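Long-range contact in Maltose/maltodextrin transport permease homologue (Bdellovibrio bacteriovorus HD100, PDB 6FFL), which probably captures maltose and maltodextrins, through a binding domain fused to the membrane-spanning permease subunit of an ABC transporter, for uptake into the cell: residues V112-I125 with N226-W238. Sequence-based numbering, arbitrary orientation.
Sequences VGNHLMLLYNKKFI and NKAAMLINGDWSW. With GLC (alpha-D-glucopyranose), chain B; GLC (alpha-D-glucopyranose), chain C.
M117 reaches across to W238, and its side chain can be followed atom by atom. CB leaves the sheet on the face shared with N233 and L119. A chi1 of 72° then brings CG within 3.7 Å of the carbonyl O of N233. SD lies in the plane of the W238 indole, at its edge, where NE1 gives it a weak N-H...S bond of 3.4 Å; this is a Met-aromatic contact. A bend at chi3 (75°) lays CE over one face of the H115 ring, toward its rim, and against W238 CZ2, 3.5 Å from the backbone N of D235.

The backbone that carries M117 is strand 116-121, antiparallel to 230-234 at the centre of a four-stranded sheet in one lobe of the periplasmic binding-protein fold, here the MalE domain. Between these two strands the hydrogen-bonded pairs are M117 with N233 and L119 with L231; the straightest bond, L119 N to L231 O, has an N-H...O angle of 175°. L116, L118, Y120, M230 and I232 line the other face.

At the end where 112-115 leads in and 235-238 leads out, the pair borders the maltotriose site. One face of the W236 indole is covered by C1 of the chain B glucose, toward its rim, and by C4 of the chain C glucose, over its centre, while G234 CA backs the opposite face. N114 ND2 donates almost straight to O3 of the chain B glucose (3.0 Å). N114 OD1 takes the O2 hydroxyl of that sugar and a bond from K270, and the backbone N of N114 is held weakly by the D235 carboxylate.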
loop_
_atom_site.group_PDB
_atom_site.type_symbol
_atom_site.label_atom_id
_atom_site.label_comp_id
_atom_site.label_asym_id
_atom_site.label_seq_id
_atom_site.Cartn_x
_atom_site.Cartn_y
_atom_site.Cartn_z
ATOM N N VAL A 112 1.419 -9.467 -5.795
ATOM C CA VAL A 112 2.355 -8.401 -6.123
ATOM C C VAL A 112 1.537 -7.192 -6.547
ATOM O O VAL A 112 0.547 -7.321 -7.274
ATOM C CB VAL A 112 3.352 -8.836 -7.223
ATOM C CG1 VAL A 112 4.126 -7.656 -7.779
ATOM C CG2 VAL A 112 4.326 -9.888 -6.655
ATOM N N GLY A 113 1.930 -6.019 -6.068
ATOM C CA GLY A 113 1.215 -4.808 -6.428
ATOM C C GLY A 113 1.398 -3.779 -5.333
ATOM O O GLY A 113 2.481 -3.211 -5.199
ATOM N N ASN A 114 0.353 -3.547 -4.550
ATOM C CA ASN A 114 0.369 -2.547 -3.486
ATOM C C ASN A 114 0.588 -1.145 -4.038
ATOM O O ASN A 114 1.079 -0.265 -3.334
ATOM C CB ASN A 114 1.434 -2.890 -2.430
ATOM C CG ASN A 114 1.135 -2.256 -1.094
ATOM O OD1 ASN A 114 0.019 -2.372 -0.592
ATOM N ND2 ASN A 114 2.119 -1.566 -0.520
ATOM N N HIS A 115 0.230 -0.930 -5.299
ATOM C CA HIS A 115 0.571 0.279 -6.031
ATOM C C HIS A 115 -0.644 1.190 -6.160
ATOM O O HIS A 115 -1.775 0.719 -6.331
ATOM C CB HIS A 115 1.115 -0.066 -7.419
ATOM C CG HIS A 115 0.228 -0.979 -8.217
ATOM N ND1 HIS A 115 -0.161 -2.229 -7.767
ATOM C CD2 HIS A 115 -0.333 -0.831 -9.439
ATOM C CE1 HIS A 115 -0.919 -2.807 -8.684
ATOM N NE2 HIS A 115 -1.040 -1.979 -9.709
ATOM N N LEU A 116 -0.396 2.496 -6.102
ATOM C CA LEU A 116 -1.435 3.497 -6.289
ATOM C C LEU A 116 -1.657 3.796 -7.767
ATOM O O LEU A 116 -0.752 3.674 -8.596
ATOM C CB LEU A 116 -1.067 4.787 -5.571
ATOM C CG LEU A 116 -0.993 4.666 -4.058
ATOM C CD1 LEU A 116 -0.424 5.972 -3.488
ATOM C CD2 LEU A 116 -2.359 4.365 -3.470
ATOM N N MET A 117 -2.876 4.221 -8.083
ATOM C CA MET A 117 -3.239 4.512 -9.464
ATOM C C MET A 117 -4.408 5.483 -9.434
ATOM O O MET A 117 -4.970 5.761 -8.376
ATOM C CB MET A 117 -3.608 3.230 -10.212
ATOM C CG MET A 117 -4.938 2.647 -9.777
ATOM S SD MET A 117 -5.032 0.852 -9.950
ATOM C CE MET A 117 -4.008 0.323 -8.562
ATOM N N LEU A 118 -4.773 5.992 -10.610
ATOM C CA LEU A 118 -6.009 6.753 -10.749
ATOM C C LEU A 118 -7.149 5.779 -11.012
ATOM O O LEU A 118 -7.012 4.858 -11.822
ATOM C CB LEU A 118 -5.902 7.775 -11.891
ATOM C CG LEU A 118 -7.063 8.775 -11.990
ATOM C CD1 LEU A 118 -6.911 9.839 -10.920
ATOM C CD2 LEU A 118 -7.118 9.413 -13.385
ATOM N N LEU A 119 -8.251 5.943 -10.283
ATOM C CA LEU A 119 -9.479 5.214 -10.558
ATOM C C LEU A 119 -10.509 6.246 -10.960
ATOM O O LEU A 119 -10.508 7.361 -10.430
ATOM C CB LEU A 119 -9.982 4.415 -9.336
ATOM C CG LEU A 119 -9.039 3.333 -8.792
ATOM C CD1 LEU A 119 -8.057 3.919 -7.776
ATOM C CD2 LEU A 119 -9.866 2.208 -8.164
ATOM N N TYR A 120 -11.387 5.887 -11.888
ATOM C CA TYR A 120 -12.394 6.840 -12.324
ATOM C C TYR A 120 -13.723 6.123 -12.471
ATOM O O TYR A 120 -13.763 4.963 -12.893
ATOM C CB TYR A 120 -12.003 7.542 -13.641
ATOM C CG TYR A 120 -11.649 6.635 -14.805
ATOM C CD1 TYR A 120 -10.361 6.134 -14.958
ATOM C CD2 TYR A 120 -12.600 6.310 -15.768
ATOM C CE1 TYR A 120 -10.031 5.314 -16.039
ATOM C CE2 TYR A 120 -12.280 5.493 -16.844
ATOM C CZ TYR A 120 -10.999 5.001 -16.972
ATOM O OH TYR A 120 -10.685 4.194 -18.044
ATOM N N ASN A 121 -14.801 6.825 -12.110
ATOM C CA ASN A 121 -16.156 6.295 -12.173
ATOM C C ASN A 121 -16.698 6.523 -13.581
ATOM O O ASN A 121 -16.836 7.669 -14.026
ATOM C CB ASN A 121 -17.023 6.978 -11.109
ATOM C CG ASN A 121 -18.405 6.342 -10.948
ATOM O OD1 ASN A 121 -18.911 5.673 -11.847
ATOM N ND2 ASN A 121 -19.026 6.566 -9.786
ATOM N N LYS A 122 -16.983 5.433 -14.290
ATOM C CA LYS A 122 -17.443 5.533 -15.668
ATOM C C LYS A 122 -18.840 6.125 -15.793
ATOM O O LYS A 122 -19.263 6.419 -16.918
ATOM C CB LYS A 122 -17.369 4.155 -16.319
ATOM C CG LYS A 122 -15.937 3.703 -16.531
ATOM C CD LYS A 122 -15.892 2.244 -16.959
ATOM C CE LYS A 122 -14.478 1.811 -17.309
ATOM N NZ LYS A 122 -14.444 0.423 -17.860
ATOM N N LYS A 123 -19.564 6.319 -14.683
ATOM C CA LYS A 123 -20.777 7.134 -14.733
ATOM C C LYS A 123 -20.466 8.550 -15.200
ATOM O O LYS A 123 -21.323 9.212 -15.795
ATOM C CB LYS A 123 -21.446 7.204 -13.354
ATOM C CG LYS A 123 -22.533 6.202 -13.091
ATOM C CD LYS A 123 -23.091 6.393 -11.681
ATOM C CE LYS A 123 -24.592 6.170 -11.640
ATOM N NZ LYS A 123 -25.002 4.979 -12.435
ATOM N N PHE A 124 -19.262 9.036 -14.912
ATOM C CA PHE A 124 -18.862 10.412 -15.177
ATOM C C PHE A 124 -17.771 10.544 -16.224
ATOM O O PHE A 124 -17.757 11.520 -16.972
ATOM C CB PHE A 124 -18.379 11.066 -13.877
ATOM C CG PHE A 124 -19.389 11.007 -12.768
ATOM C CD1 PHE A 124 -20.568 11.732 -12.846
ATOM C CD2 PHE A 124 -19.160 10.222 -11.645
ATOM C CE1 PHE A 124 -21.504 11.678 -11.823
ATOM C CE2 PHE A 124 -20.087 10.166 -10.621
ATOM C CZ PHE A 124 -21.269 10.893 -10.713
ATOM N N ILE A 125 -16.839 9.598 -16.286
ATOM C CA ILE A 125 -15.642 9.726 -17.106
ATOM C C ILE A 125 -15.461 8.450 -17.916
ATOM O O ILE A 125 -15.440 7.352 -17.347
ATOM C CB ILE A 125 -14.399 9.985 -16.240
ATOM C CG1 ILE A 125 -14.525 11.324 -15.506
ATOM C CG2 ILE A 125 -13.117 9.906 -17.083
ATOM C CD1 ILE A 125 -13.520 11.487 -14.403
ATOM N N ASN A 226 -20.801 7.560 -5.589
ATOM C CA ASN A 226 -20.933 8.370 -6.802
ATOM C C ASN A 226 -20.771 9.858 -6.512
ATOM O O ASN A 226 -21.379 10.697 -7.182
ATOM C CB ASN A 226 -22.271 8.115 -7.504
ATOM C CG ASN A 226 -22.455 6.666 -7.875
ATOM O OD1 ASN A 226 -21.554 6.044 -8.438
ATOM N ND2 ASN A 226 -23.630 6.117 -7.576
ATOM N N LYS A 227 -19.967 10.200 -5.506
ATOM C CA LYS A 227 -19.728 11.595 -5.155
ATOM C C LYS A 227 -18.301 12.036 -5.457
ATOM O O LYS A 227 -17.906 13.137 -5.061
ATOM C CB LYS A 227 -20.058 11.834 -3.680
ATOM C CG LYS A 227 -21.521 11.587 -3.333
ATOM C CD LYS A 227 -21.834 11.982 -1.892
ATOM C CE LYS A 227 -23.327 11.899 -1.605
ATOM N NZ LYS A 227 -23.724 10.563 -1.075
ATOM N N ALA A 228 -17.521 11.205 -6.149
ATOM C CA ALA A 228 -16.163 11.553 -6.568
ATOM C C ALA A 228 -15.923 10.950 -7.941
ATOM O O ALA A 228 -15.997 9.727 -8.095
ATOM C CB ALA A 228 -15.111 11.038 -5.570
ATOM N N ALA A 229 -15.631 11.795 -8.935
ATOM C CA ALA A 229 -15.398 11.273 -10.285
ATOM C C ALA A 229 -14.107 10.469 -10.350
ATOM O O ALA A 229 -14.041 9.442 -11.039
ATOM C CB ALA A 229 -15.348 12.414 -11.302
ATOM N N MET A 230 -13.077 10.914 -9.632
ATOM C CA MET A 230 -11.762 10.303 -9.679
ATOM C C MET A 230 -11.262 10.046 -8.267
ATOM O O MET A 230 -11.631 10.741 -7.322
ATOM C CB MET A 230 -10.760 11.190 -10.432
ATOM C CG MET A 230 -11.045 11.238 -11.912
ATOM S SD MET A 230 -9.999 12.346 -12.847
ATOM C CE MET A 230 -10.658 13.958 -12.395
ATOM N N LEU A 231 -10.421 9.027 -8.146
ATOM C CA LEU A 231 -9.858 8.603 -6.871
ATOM C C LEU A 231 -8.410 8.206 -7.105
ATOM O O LEU A 231 -8.063 7.727 -8.186
ATOM C CB LEU A 231 -10.670 7.424 -6.301
ATOM C CG LEU A 231 -10.038 6.511 -5.250
ATOM C CD1 LEU A 231 -10.066 7.223 -3.910
ATOM C CD2 LEU A 231 -10.792 5.211 -5.167
ATOM N N ILE A 232 -7.550 8.413 -6.105
ATOM C CA ILE A 232 -6.243 7.764 -6.111
ATOM C C ILE A 232 -6.250 6.737 -4.987
ATOM O O ILE A 232 -6.485 7.080 -3.823
ATOM C CB ILE A 232 -5.084 8.764 -5.970
ATOM C CG1 ILE A 232 -5.018 9.640 -7.224
ATOM C CG2 ILE A 232 -3.741 7.996 -5.811
ATOM C CD1 ILE A 232 -3.992 10.776 -7.136
ATOM N N ASN A 233 -6.030 5.473 -5.342
ATOM C CA ASN A 233 -6.056 4.401 -4.358
ATOM C C ASN A 233 -5.290 3.219 -4.936
ATOM O O ASN A 233 -4.862 3.234 -6.095
ATOM C CB ASN A 233 -7.504 4.021 -3.990
ATOM C CG ASN A 233 -7.634 3.451 -2.583
ATOM O OD1 ASN A 233 -6.632 3.159 -1.917
ATOM N ND2 ASN A 233 -8.874 3.303 -2.114
ATOM N N GLY A 234 -5.111 2.187 -4.107
ATOM C CA GLY A 234 -4.256 1.073 -4.455
ATOM C C GLY A 234 -5.038 -0.151 -4.928
ATOM O O GLY A 234 -6.262 -0.202 -4.865
ATOM N N ASP A 235 -4.297 -1.151 -5.414
ATOM C CA ASP A 235 -4.966 -2.338 -5.946
ATOM C C ASP A 235 -5.702 -3.129 -4.862
ATOM O O ASP A 235 -6.595 -3.918 -5.190
ATOM C CB ASP A 235 -3.967 -3.223 -6.720
ATOM C CG ASP A 235 -2.904 -3.888 -5.823
ATOM O OD1 ASP A 235 -2.619 -3.394 -4.709
ATOM O OD2 ASP A 235 -2.347 -4.920 -6.262
ATOM N N TRP A 236 -5.397 -2.891 -3.577
ATOM C CA TRP A 236 -6.155 -3.530 -2.502
ATOM C C TRP A 236 -7.621 -3.118 -2.503
ATOM O O TRP A 236 -8.438 -3.795 -1.865
ATOM C CB TRP A 236 -5.561 -3.171 -1.129
ATOM C CG TRP A 236 -5.530 -1.674 -0.903
ATOM C CD1 TRP A 236 -6.565 -0.880 -0.493
ATOM C CD2 TRP A 236 -4.412 -0.793 -1.122
ATOM N NE1 TRP A 236 -6.160 0.436 -0.436
ATOM C CE2 TRP A 236 -4.845 0.515 -0.813
ATOM C CE3 TRP A 236 -3.087 -0.989 -1.533
ATOM C CZ2 TRP A 236 -3.998 1.625 -0.909
ATOM C CZ3 TRP A 236 -2.242 0.123 -1.635
ATOM C CH2 TRP A 236 -2.705 1.408 -1.328
ATOM N N SER A 237 -7.972 -2.021 -3.183
ATOM C CA SER A 237 -9.326 -1.490 -3.121
ATOM C C SER A 237 -10.227 -1.992 -4.241
ATOM O O SER A 237 -11.438 -1.763 -4.180
ATOM C CB SER A 237 -9.291 0.047 -3.141
ATOM O OG SER A 237 -8.865 0.541 -4.416
ATOM N N TRP A 238 -9.675 -2.681 -5.243
ATOM C CA TRP A 238 -10.473 -3.086 -6.399
ATOM C C TRP A 238 -11.661 -3.943 -5.985
ATOM O O TRP A 238 -12.787 -3.743 -6.457
ATOM C CB TRP A 238 -9.611 -3.870 -7.382
ATOM C CG TRP A 238 -8.526 -3.084 -8.058
ATOM C CD1 TRP A 238 -8.423 -1.720 -8.168
ATOM C CD2 TRP A 238 -7.397 -3.629 -8.739
ATOM N NE1 TRP A 238 -7.288 -1.391 -8.876
ATOM C CE2 TRP A 238 -6.650 -2.550 -9.250
ATOM C CE3 TRP A 238 -6.945 -4.934 -8.970
ATOM C CZ2 TRP A 238 -5.463 -2.734 -9.961
ATOM C CZ3 TRP A 238 -5.771 -5.114 -9.689
ATOM C CH2 TRP A 238 -5.042 -4.019 -10.173
HETATM C C1 GLC B . -1.918 0.711 2.027
HETATM C C2 GLC B . -0.600 0.037 1.668
HETATM C C3 GLC B . 0.495 0.305 2.688
HETATM C C4 GLC B . 0.589 1.812 2.897
HETATM C C5 GLC B . -0.771 2.346 3.337
HETATM C C6 GLC B . -0.724 3.861 3.565
HETATM O O2 GLC B . -0.847 -1.376 1.546
HETATM O O3 GLC B . 1.739 -0.199 2.170
HETATM O O4 GLC B . 1.532 2.092 3.919
HETATM O O5 GLC B . -1.706 2.091 2.293
HETATM O O6 GLC B . -1.886 4.283 4.313
HETATM C C1 GLC C . -6.396 -1.408 3.717
HETATM C C2 GLC C . -5.410 -2.297 2.950
HETATM C C3 GLC C . -3.979 -1.808 3.121
HETATM C C4 GLC C . -3.864 -0.313 2.819
HETATM C C5 GLC C . -4.902 0.475 3.630
HETATM C C6 GLC C . -4.900 1.954 3.247
HETATM O O1 GLC C . -6.196 -1.581 5.122
HETATM O O2 GLC C . -5.464 -3.639 3.442
HETATM O O3 GLC C . -3.118 -2.591 2.266
HETATM O O4 GLC C . -2.521 0.097 3.148
HETATM O O5 GLC C . -6.221 -0.020 3.378
HETATM O O6 GLC C . -5.763 2.695 4.123
HETATM O O HOH W 1 -1.918 -6.727 -8.347
HETATM O O HOH W 2 -17.864 7.991 -7.559
#